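D-alanyl-D-alanine carboxypeptidase (Penicillin binding protein) family protein (Francisella tularensis subsp. tularensis, PDB 6OSU) probably removes the C-terminal D-alanyl residue from peptidoglycan precursors as a serine-type D-Ala-D-Ala carboxypeptidase of peptidase family S11. Local coordinates at residues I68-I73 and T118-V123; K195-K200 and G276-H281; Q354-A359 and I380-N385. All blocks are in the same frame, centred on the assembly; numbering follows the deposited sequence.

Contact 1. Residues I68-I73 and T118-V123; sequences IMTSYI and TGMDVV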
loop_
_atom_site.group_PDB
_atom_site.type_symbol
_atom_site.label_atom_id
_atom_site.label_comp_id
_atom_site.label_asym_id
_atom_site.label_seq_id
_atom_site.Cartn_x
_atom_site.Cartn_y
_atom_site.Cartn_z
ATOM N N ILE A 68 -8.885 0.035 7.739
ATOM C CA ILE A 68 -7.440 -0.123 7.613
ATOM C C ILE A 68 -6.732 0.533 8.787
ATOM O O ILE A 68 -5.777 -0.023 9.344
ATOM C CB ILE A 68 -6.945 0.448 6.273
ATOM C CG1 ILE A 68 -7.594 -0.290 5.102
ATOM C CG2 ILE A 68 -5.430 0.353 6.185
ATOM C CD1 ILE A 68 -7.248 0.302 3.759
ATOM N N MET A 69 -7.186 1.727 9.181
ATOM C CA MET A 69 -6.594 2.390 10.339
ATOM C C MET A 69 -6.856 1.600 11.612
ATOM O O MET A 69 -5.963 1.455 12.456
ATOM C CB MET A 69 -7.134 3.813 10.477
ATOM C CG MET A 69 -6.676 4.499 11.754
ATOM S SD MET A 69 -4.878 4.629 11.841
ATOM C CE MET A 69 -4.595 6.074 10.822
ATOM N N THR A 70 -8.075 1.080 11.770
ATOM C CA THR A 70 -8.368 0.253 12.936
ATOM C C THR A 70 -7.456 -0.965 12.968
ATOM O O THR A 70 -6.857 -1.282 14.002
ATOM C CB THR A 70 -9.839 -0.166 12.934
ATOM O OG1 THR A 70 -10.669 1.004 12.935
ATOM C CG2 THR A 70 -10.159 -0.998 14.168
ATOM N N SER A 71 -7.317 -1.644 11.829
ATOM C CA SER A 71 -6.394 -2.771 11.747
ATOM C C SER A 71 -4.952 -2.324 11.954
ATOM O O SER A 71 -4.145 -3.057 12.537
ATOM C CB SER A 71 -6.548 -3.468 10.396
ATOM O OG SER A 71 -5.624 -4.534 10.278
ATOM N N TYR A 72 -4.609 -1.127 11.471
ATOM C CA TYR A 72 -3.266 -0.587 11.680
ATOM C C TYR A 72 -2.945 -0.484 13.167
ATOM O O TYR A 72 -1.864 -0.884 13.613
ATOM C CB TYR A 72 -3.157 0.783 11.006
ATOM C CG TYR A 72 -1.787 1.422 11.048
ATOM C CD1 TYR A 72 -0.919 1.311 9.969
ATOM C CD2 TYR A 72 -1.367 2.151 12.157
ATOM C CE1 TYR A 72 0.331 1.898 9.995
ATOM C CE2 TYR A 72 -0.119 2.742 12.193
ATOM C CZ TYR A 72 0.726 2.613 11.111
ATOM O OH TYR A 72 1.968 3.197 11.146
ATOM N N ILE A 73 -3.875 0.058 13.951
ATOM C CA ILE A 73 -3.637 0.222 15.380
ATOM C C ILE A 73 -3.573 -1.134 16.080
ATOM O O ILE A 73 -2.796 -1.322 17.025
ATOM C CB ILE A 73 -4.721 1.135 15.977
ATOM C CG1 ILE A 73 -4.510 2.571 15.494
ATOM C CG2 ILE A 73 -4.728 1.047 17.488
ATOM C CD1 ILE A 73 -5.641 3.508 15.830
ATOM N N THR A 118 -9.046 -11.149 11.110
ATOM C CA THR A 118 -9.420 -11.781 9.850
ATOM C C THR A 118 -10.826 -11.367 9.433
ATOM O O THR A 118 -11.071 -11.048 8.263
ATOM C CB THR A 118 -9.315 -13.304 9.968
ATOM O OG1 THR A 118 -8.029 -13.655 10.492
ATOM C CG2 THR A 118 -9.482 -13.956 8.604
ATOM N N GLY A 119 -11.765 -11.357 10.381
ATOM C CA GLY A 119 -13.106 -10.895 10.068
ATOM C C GLY A 119 -13.120 -9.455 9.596
ATOM O O GLY A 119 -13.818 -9.110 8.639
ATOM N N MET A 120 -12.331 -8.599 10.246
ATOM C CA MET A 120 -12.301 -7.185 9.884
ATOM C C MET A 120 -11.702 -6.977 8.497
ATOM O O MET A 120 -12.263 -6.244 7.674
ATOM C CB MET A 120 -11.517 -6.403 10.938
ATOM C CG MET A 120 -11.315 -4.930 10.633
ATOM S SD MET A 120 -10.472 -4.116 12.007
ATOM C CE MET A 120 -9.060 -5.196 12.231
ATOM N N ASP A 121 -10.571 -7.629 8.213
ATOM C CA ASP A 121 -9.848 -7.382 6.968
ATOM C C ASP A 121 -10.472 -8.103 5.776
ATOM O O ASP A 121 -10.573 -7.530 4.686
ATOM C CB ASP A 121 -8.389 -7.808 7.119
ATOM C CG ASP A 121 -7.648 -7.000 8.163
ATOM O OD1 ASP A 121 -8.125 -5.902 8.535
ATOM O OD2 ASP A 121 -6.571 -7.459 8.600
ATOM N N VAL A 122 -10.883 -9.353 5.961
ATOM C CA VAL A 122 -11.310 -10.198 4.848
ATOM C C VAL A 122 -12.802 -10.065 4.591
ATOM O O VAL A 122 -13.242 -10.010 3.442
ATOM C CB VAL A 122 -10.924 -11.662 5.136
ATOM C CG1 VAL A 122 -11.349 -12.566 3.992
ATOM C CG2 VAL A 122 -9.428 -11.761 5.403
ATOM N N VAL A 123 -13.590 -10.015 5.663
ATOM C CA VAL A 123 -15.045 -10.002 5.573
ATOM C C VAL A 123 -15.616 -8.605 5.800
ATOM O O VAL A 123 -16.798 -8.368 5.502
ATOM C CB VAL A 123 -15.623 -11.049 6.558
ATOM C CG1 VAL A 123 -17.055 -10.738 7.003
ATOM C CG2 VAL A 123 -15.558 -12.431 5.927
#
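Met-120 does most of the reaching here, laying its thioether against Thr-70 and Ser-71 on the facing helix. The two helical segments run roughly antiparallel (147° between their directions), with axes 10.2 Å apart at closest approach, a gap that side chains must bridge. Met-120 does so by leaving its backbone with CG anti to N and staying extended through chi2. The bend comes only at chi3 (52°), which swings the methyl round onto Ser-71.

This is the tightly packed half of the contact. Met-120 CE lies 3.6 Å from Ser-71 CB and equally close to its CA, while Met-120 SD rests 3.8 Å from Thr-70 CG2, the two side chains crossing at a slant. Thr-70 offers the sulfur its methyl and sends OG1 elsewhere, into a hydrogen bond with Pro-164 O. Thr-129 and Leu-132 of helix 126-137 also pack on this region, Thr-129 touching both Thr-70 and Met-120.

The other half is polar and looser. Ser-71 OG sits 3.3 Å from Asp-121 OD1, a weak hydrogen bond at best, since the hydroxyl proton has another acceptor within reach, and Asp-121 OD2 lies only slightly farther from the same oxygen, at 3.5 Å. The stronger partner of Ser-71 OG is Tyr-186 OH on helix 176-189. Both halves are buried; partial exposure begins farther along helix 113-123, at Thr-118.

At their nearest atoms, the methionine side chain lies about 4 Å from that of Lys-67, the predicted proton acceptor, and the side chain of Asp-121 about 5 Å from that of Lys-278. The packing of helix 66-79 on helix 113-123 thus borders the predicted catalytic centre, whose SxxK pattern is characteristic of penicillin-binding proteins.

Contact 2. Residues K195-K200 and G276-H281; sequences KVYDDK and GMKTGH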
loop_
_atom_site.group_PDB
_atom_site.type_symbol
_atom_site.label_atom_id
_atom_site.label_comp_id
_atom_site.label_asym_id
_atom_site.label_seq_id
_atom_site.Cartn_x
_atom_site.Cartn_y
_atom_site.Cartn_z
ATOM N N LYS A 195 -0.203 -9.784 5.844
ATOM C CA LYS A 195 -0.469 -11.020 5.116
ATOM C C LYS A 195 -1.931 -11.441 5.196
ATOM O O LYS A 195 -2.393 -12.194 4.333
ATOM C CB LYS A 195 0.416 -12.153 5.640
ATOM C CG LYS A 195 1.906 -11.955 5.400
ATOM C CD LYS A 195 2.707 -13.136 5.935
ATOM C CE LYS A 195 4.198 -12.833 5.959
ATOM N NZ LYS A 195 4.823 -13.264 7.243
ATOM N N VAL A 196 -2.670 -10.970 6.205
ATOM C CA VAL A 196 -4.067 -11.366 6.359
ATOM C C VAL A 196 -4.907 -10.874 5.188
ATOM O O VAL A 196 -5.902 -11.509 4.815
ATOM C CB VAL A 196 -4.623 -10.851 7.703
ATOM C CG1 VAL A 196 -6.062 -11.308 7.906
ATOM C CG2 VAL A 196 -3.753 -11.315 8.854
ATOM N N TYR A 197 -4.521 -9.751 4.579
ATOM C CA TYR A 197 -5.319 -9.187 3.497
ATOM C C TYR A 197 -5.314 -10.061 2.249
ATOM O O TYR A 197 -6.163 -9.867 1.372
ATOM C CB TYR A 197 -4.826 -7.783 3.160
ATOM C CG TYR A 197 -5.192 -6.760 4.211
ATOM C CD1 TYR A 197 -6.501 -6.312 4.341
ATOM C CD2 TYR A 197 -4.236 -6.250 5.080
ATOM C CE1 TYR A 197 -6.847 -5.376 5.293
ATOM C CE2 TYR A 197 -4.574 -5.313 6.046
ATOM C CZ TYR A 197 -5.884 -4.883 6.146
ATOM O OH TYR A 197 -6.236 -3.954 7.095
ATOM N N ASP A 198 -4.401 -11.022 2.154
ATOM C CA ASP A 198 -4.362 -11.936 1.021
ATOM C C ASP A 198 -5.259 -13.155 1.212
ATOM O O ASP A 198 -5.348 -13.985 0.302
ATOM C CB ASP A 198 -2.916 -12.380 0.755
ATOM C CG ASP A 198 -2.734 -12.997 -0.623
ATOM O OD1 ASP A 198 -3.210 -12.405 -1.616
ATOM O OD2 ASP A 198 -2.108 -14.075 -0.719
ATOM N N ASP A 199 -5.930 -13.278 2.361
ATOM C CA ASP A 199 -6.837 -14.400 2.587
ATOM C C ASP A 199 -7.984 -14.375 1.584
ATOM O O ASP A 199 -8.647 -13.350 1.405
ATOM C CB ASP A 199 -7.393 -14.364 4.012
ATOM C CG ASP A 199 -6.362 -14.739 5.060
ATOM O OD1 ASP A 199 -5.182 -14.940 4.698
ATOM O OD2 ASP A 199 -6.734 -14.836 6.249
ATOM N N LYS A 200 -8.223 -15.517 0.934
ATOM C CA LYS A 200 -9.275 -15.589 -0.077
ATOM C C LYS A 200 -10.664 -15.532 0.547
ATOM O O LYS A 200 -11.610 -15.061 -0.094
ATOM C CB LYS A 200 -9.119 -16.864 -0.905
ATOM C CG LYS A 200 -7.746 -17.041 -1.540
ATOM C CD LYS A 200 -7.548 -16.118 -2.733
ATOM C CE LYS A 200 -6.355 -15.195 -2.524
ATOM N NZ LYS A 200 -5.128 -15.948 -2.137
ATOM N N GLY A 276 -3.423 -7.327 -1.681
ATOM C CA GLY A 276 -4.160 -6.402 -0.837
ATOM C C GLY A 276 -5.061 -5.530 -1.681
ATOM O O GLY A 276 -5.026 -5.572 -2.913
ATOM N N MET A 277 -5.873 -4.724 -1.001
ATOM C CA MET A 277 -5.860 -4.628 0.456
ATOM C C MET A 277 -7.282 -4.637 1.028
ATOM O O MET A 277 -7.655 -5.553 1.754
ATOM C CB MET A 277 -5.117 -3.359 0.896
ATOM C CG MET A 277 -4.889 -3.223 2.395
ATOM S SD MET A 277 -3.823 -1.821 2.851
ATOM C CE MET A 277 -3.437 -2.221 4.553
ATOM N N LYS A 278 -8.078 -3.624 0.687
ATOM C CA LYS A 278 -9.356 -3.408 1.351
ATOM C C LYS A 278 -10.317 -2.667 0.432
ATOM O O LYS A 278 -9.921 -1.736 -0.276
ATOM C CB LYS A 278 -9.172 -2.605 2.644
ATOM C CG LYS A 278 -10.413 -2.510 3.511
ATOM C CD LYS A 278 -10.705 -3.843 4.166
ATOM C CE LYS A 278 -11.986 -3.801 4.983
ATOM N NZ LYS A 278 -13.202 -3.746 4.125
ATOM N N THR A 279 -11.583 -3.067 0.472
ATOM C CA THR A 279 -12.656 -2.415 -0.261
ATOM C C THR A 279 -13.541 -1.649 0.710
ATOM O O THR A 279 -13.437 -1.792 1.929
ATOM C CB THR A 279 -13.494 -3.436 -1.043
ATOM O OG1 THR A 279 -14.001 -4.425 -0.139
ATOM C CG2 THR A 279 -12.654 -4.118 -2.102
ATOM N N GLY A 280 -14.422 -0.833 0.143
ATOM C CA GLY A 280 -15.406 -0.096 0.908
ATOM C C GLY A 280 -16.460 0.521 0.011
ATOM O O GLY A 280 -16.174 0.862 -1.142
ATOM N N HIS A 281 -17.682 0.666 0.515
ATOM C CA HIS A 281 -18.745 1.270 -0.280
ATOM C C HIS A 281 -19.787 1.895 0.630
ATOM O O HIS A 281 -20.407 1.201 1.439
ATOM C CB HIS A 281 -19.402 0.242 -1.196
ATOM C CG HIS A 281 -20.691 0.710 -1.788
ATOM N ND1 HIS A 281 -20.748 1.689 -2.756
ATOM C CD2 HIS A 281 -21.971 0.352 -1.538
ATOM C CE1 HIS A 281 -22.009 1.907 -3.085
ATOM N NE2 HIS A 281 -22.771 1.107 -2.359
HETATM O O HOH W 1 -7.291 -7.799 0.181
#
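Tyr-197 holds CG anti to its own carbonyl carbon (chi1 -73°), whereas Met-277 places CG anti to its backbone N (chi1 -173°) and then runs out extended; together these torsions slide the thioether chain across one face of the phenol ring. Met-277 CG sits almost centrally over that face, 3.9 Å from the Tyr-197 ring centroid and 6° off the normal, a clear CH-pi contact. Met-277 SD lies farther out above the same ring, 4.9 Å from its centroid, as a more distant Met-aromatic contact. The terminal methyl, Met-277 CE, stays above the same face and settles just outside the rim, 3.6 Å from Tyr-197 CE2.

Tyr-197 CD1 and Met-277 O are modelled unusually close, so the detail there is doubtful. Met-277 O accepts from a water at 2.8 Å, and the same water donates to Tyr-197 O at 2.6 Å, bridging the two backbone segments. Lys-278 CD comes up near the plane of the tyrosine ring, at its edge.

The strand is irregular exactly here. The peptide bond before Met-277 is cis, and Met-277 and Lys-278 both face Val-290 of the adjacent strand in a classic beta bulge. Beyond it, Lys-278 NZ donates to Thr-279 O (2.9 Å), and it also hydrogen-bonds Ser-124 OG, a predicted active-site hydroxyl. Residues 278-280 fit the K(T/S)G motif on the edge strand that borders the active site in penicillin-binding proteins, with Lys-278 the predicted substrate-binding lysine.

Contact 3. Residues Q354-A359 and I380-N385; sequences QKLTVA and IEFNPN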
loop_
_atom_site.group_PDB
_atom_site.type_symbol
_atom_site.label_atom_id
_atom_site.label_comp_id
_atom_site.label_asym_id
_atom_site.label_seq_id
_atom_site.Cartn_x
_atom_site.Cartn_y
_atom_site.Cartn_z
ATOM N N GLN A 354 43.694 24.201 -8.495
ATOM C CA GLN A 354 42.891 23.317 -7.672
ATOM C C GLN A 354 41.719 22.703 -8.445
ATOM O O GLN A 354 41.348 23.134 -9.546
ATOM C CB GLN A 354 42.388 24.073 -6.444
ATOM C CG GLN A 354 42.168 25.557 -6.677
ATOM C CD GLN A 354 42.055 26.336 -5.385
ATOM O OE1 GLN A 354 41.726 27.523 -5.391
ATOM N NE2 GLN A 354 42.329 25.674 -4.268
ATOM N N LYS A 355 41.154 21.651 -7.854
ATOM C CA LYS A 355 39.964 20.978 -8.354
ATOM C C LYS A 355 38.927 20.910 -7.241
ATOM O O LYS A 355 39.251 21.014 -6.055
ATOM C CB LYS A 355 40.276 19.558 -8.858
ATOM C CG LYS A 355 40.644 19.468 -10.335
ATOM C CD LYS A 355 41.974 18.750 -10.537
ATOM C CE LYS A 355 42.032 17.426 -9.779
ATOM N NZ LYS A 355 40.968 16.469 -10.192
ATOM N N LEU A 356 37.667 20.724 -7.632
ATOM C CA LEU A 356 36.546 20.722 -6.696
ATOM C C LEU A 356 35.790 19.403 -6.786
ATOM O O LEU A 356 35.318 19.026 -7.864
ATOM C CB LEU A 356 35.596 21.890 -6.973
ATOM C CG LEU A 356 34.343 21.959 -6.094
ATOM C CD1 LEU A 356 34.716 22.165 -4.634
ATOM C CD2 LEU A 356 33.395 23.053 -6.570
ATOM N N THR A 357 35.666 18.716 -5.653
ATOM C CA THR A 357 34.847 17.517 -5.530
ATOM C C THR A 357 33.607 17.839 -4.707
ATOM O O THR A 357 33.691 18.535 -3.690
ATOM C CB THR A 357 35.624 16.371 -4.872
ATOM O OG1 THR A 357 36.724 15.993 -5.709
ATOM C CG2 THR A 357 34.732 15.163 -4.647
ATOM N N VAL A 358 32.457 17.338 -5.158
ATOM C CA VAL A 358 31.187 17.543 -4.479
ATOM C C VAL A 358 30.533 16.188 -4.243
ATOM O O VAL A 358 30.813 15.204 -4.933
ATOM C CB VAL A 358 30.244 18.468 -5.278
ATOM C CG1 VAL A 358 30.891 19.824 -5.497
ATOM C CG2 VAL A 358 29.873 17.828 -6.609
ATOM N N ALA A 359 29.650 16.149 -3.248
ATOM C CA ALA A 359 28.935 14.931 -2.892
ATOM C C ALA A 359 27.769 15.298 -1.986
ATOM O O ALA A 359 27.741 16.377 -1.387
ATOM C CB ALA A 359 29.849 13.912 -2.201
ATOM N N ILE A 380 26.047 18.236 -12.534
ATOM C CA ILE A 380 26.160 19.172 -11.422
ATOM C C ILE A 380 25.736 20.544 -11.922
ATOM O O ILE A 380 26.381 21.113 -12.810
ATOM C CB ILE A 380 27.583 19.212 -10.846
ATOM C CG1 ILE A 380 27.999 17.828 -10.355
ATOM C CG2 ILE A 380 27.658 20.212 -9.705
ATOM C CD1 ILE A 380 27.114 17.284 -9.245
ATOM N N GLU A 381 24.645 21.068 -11.370
ATOM C CA GLU A 381 24.208 22.432 -11.640
ATOM C C GLU A 381 24.710 23.318 -10.508
ATOM O O GLU A 381 24.180 23.271 -9.392
ATOM C CB GLU A 381 22.690 22.531 -11.773
ATOM C CG GLU A 381 22.203 23.977 -11.792
ATOM C CD GLU A 381 20.742 24.123 -12.163
ATOM O OE1 GLU A 381 19.943 23.218 -11.843
ATOM O OE2 GLU A 381 20.396 25.154 -12.780
ATOM N N PHE A 382 25.729 24.120 -10.794
ATOM C CA PHE A 382 26.274 24.997 -9.775
ATOM C C PHE A 382 25.411 26.242 -9.616
ATOM O O PHE A 382 24.660 26.633 -10.514
ATOM C CB PHE A 382 27.708 25.408 -10.116
ATOM C CG PHE A 382 28.698 24.288 -10.027
ATOM C CD1 PHE A 382 29.304 23.978 -8.820
ATOM C CD2 PHE A 382 29.025 23.542 -11.148
ATOM C CE1 PHE A 382 30.216 22.945 -8.728
ATOM C CE2 PHE A 382 29.938 22.509 -11.066
ATOM C CZ PHE A 382 30.535 22.211 -9.852
ATOM N N ASN A 383 25.517 26.850 -8.445
ATOM C CA ASN A 383 24.988 28.186 -8.242
ATOM C C ASN A 383 25.690 29.120 -9.220
ATOM O O ASN A 383 26.929 29.194 -9.206
ATOM C CB ASN A 383 25.214 28.629 -6.797
ATOM C CG ASN A 383 24.501 29.924 -6.456
ATOM O OD1 ASN A 383 24.700 30.950 -7.107
ATOM N ND2 ASN A 383 23.660 29.881 -5.429
ATOM N N PRO A 384 24.963 29.820 -10.094
ATOM C CA PRO A 384 25.639 30.657 -11.103
ATOM C C PRO A 384 26.481 31.768 -10.508
ATOM O O PRO A 384 27.368 32.287 -11.197
ATOM C CB PRO A 384 24.479 31.219 -11.935
ATOM C CG PRO A 384 23.288 31.124 -11.042
ATOM C CD PRO A 384 23.496 29.901 -10.197
ATOM N N ASN A 385 26.235 32.152 -9.254
ATOM C CA ASN A 385 27.002 33.191 -8.578
ATOM C C ASN A 385 28.054 32.610 -7.641
ATOM O O ASN A 385 28.392 33.224 -6.624
ATOM C CB ASN A 385 26.065 34.122 -7.814
ATOM C CG ASN A 385 24.888 34.575 -8.651
ATOM O OD1 ASN A 385 23.741 34.232 -8.364
ATOM N ND2 ASN A 385 25.166 35.341 -9.699
#
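Directly after Phe-382, which meets Leu-356 across the contact, Asn-383 OD1 accepts a hydrogen bond from Asn-385 N at 2.9 Å. The donor lies in the carbonyl plane of the amide, and the bond closes an Asx turn as strand 376-382 gives way to loop. The contact itself is apolar. Leu-356, with CG anti to its backbone N (chi1 177°), brings Leu-356 CD2 to 3.8 Å from Phe-382 CE1, meeting the ring obliquely from the opposing direction.

In the beta-rich C-terminal domain of the penicillin-binding protein 5 type, strands 355-359 and 376-382 belong to one antiparallel sheet, yet two other strands separate them in its order. They face each other through side chains and share no backbone bonds, with Val-358 and Ile-380 CA atoms 8.7 Å apart. Those two residues touch tip to tip, Val-358 CG2 to Ile-380 CD1 at 3.9 Å. Ile-380 also packs on the residue two along its own strand: Ile-380 CG2 lies 3.4 Å above the plane of the Phe-382 ring, offset toward the rim. Val-340 of strand 340-343 packs on both Val-358 and Ile-380, and Ile-342 touches Phe-382.

How the contacts relate
From the N terminus, contact 1 comes first, closing a loop of 44 residues between segments 68-73 and 118-123, on helices 66-79 and 113-123. Contact 2 follows, bringing edge strand 274-282 back, after 75 residues, to the loop that follows helix 191-194. Contact 3 closes the shortest span, 20 residues, within the C-terminal domain. The three lie in series; none nests or crosses. In space, contacts 1 and 2 are neighbours, their centres about 9 Å apart, joined by a probable hydrogen bond between Tyr-197 OH and Asp-121 OD1 (3.1 Å), so helices, loop and sheet meet beside the predicted active site. The centre of contact 3 lies about 50 Å from both.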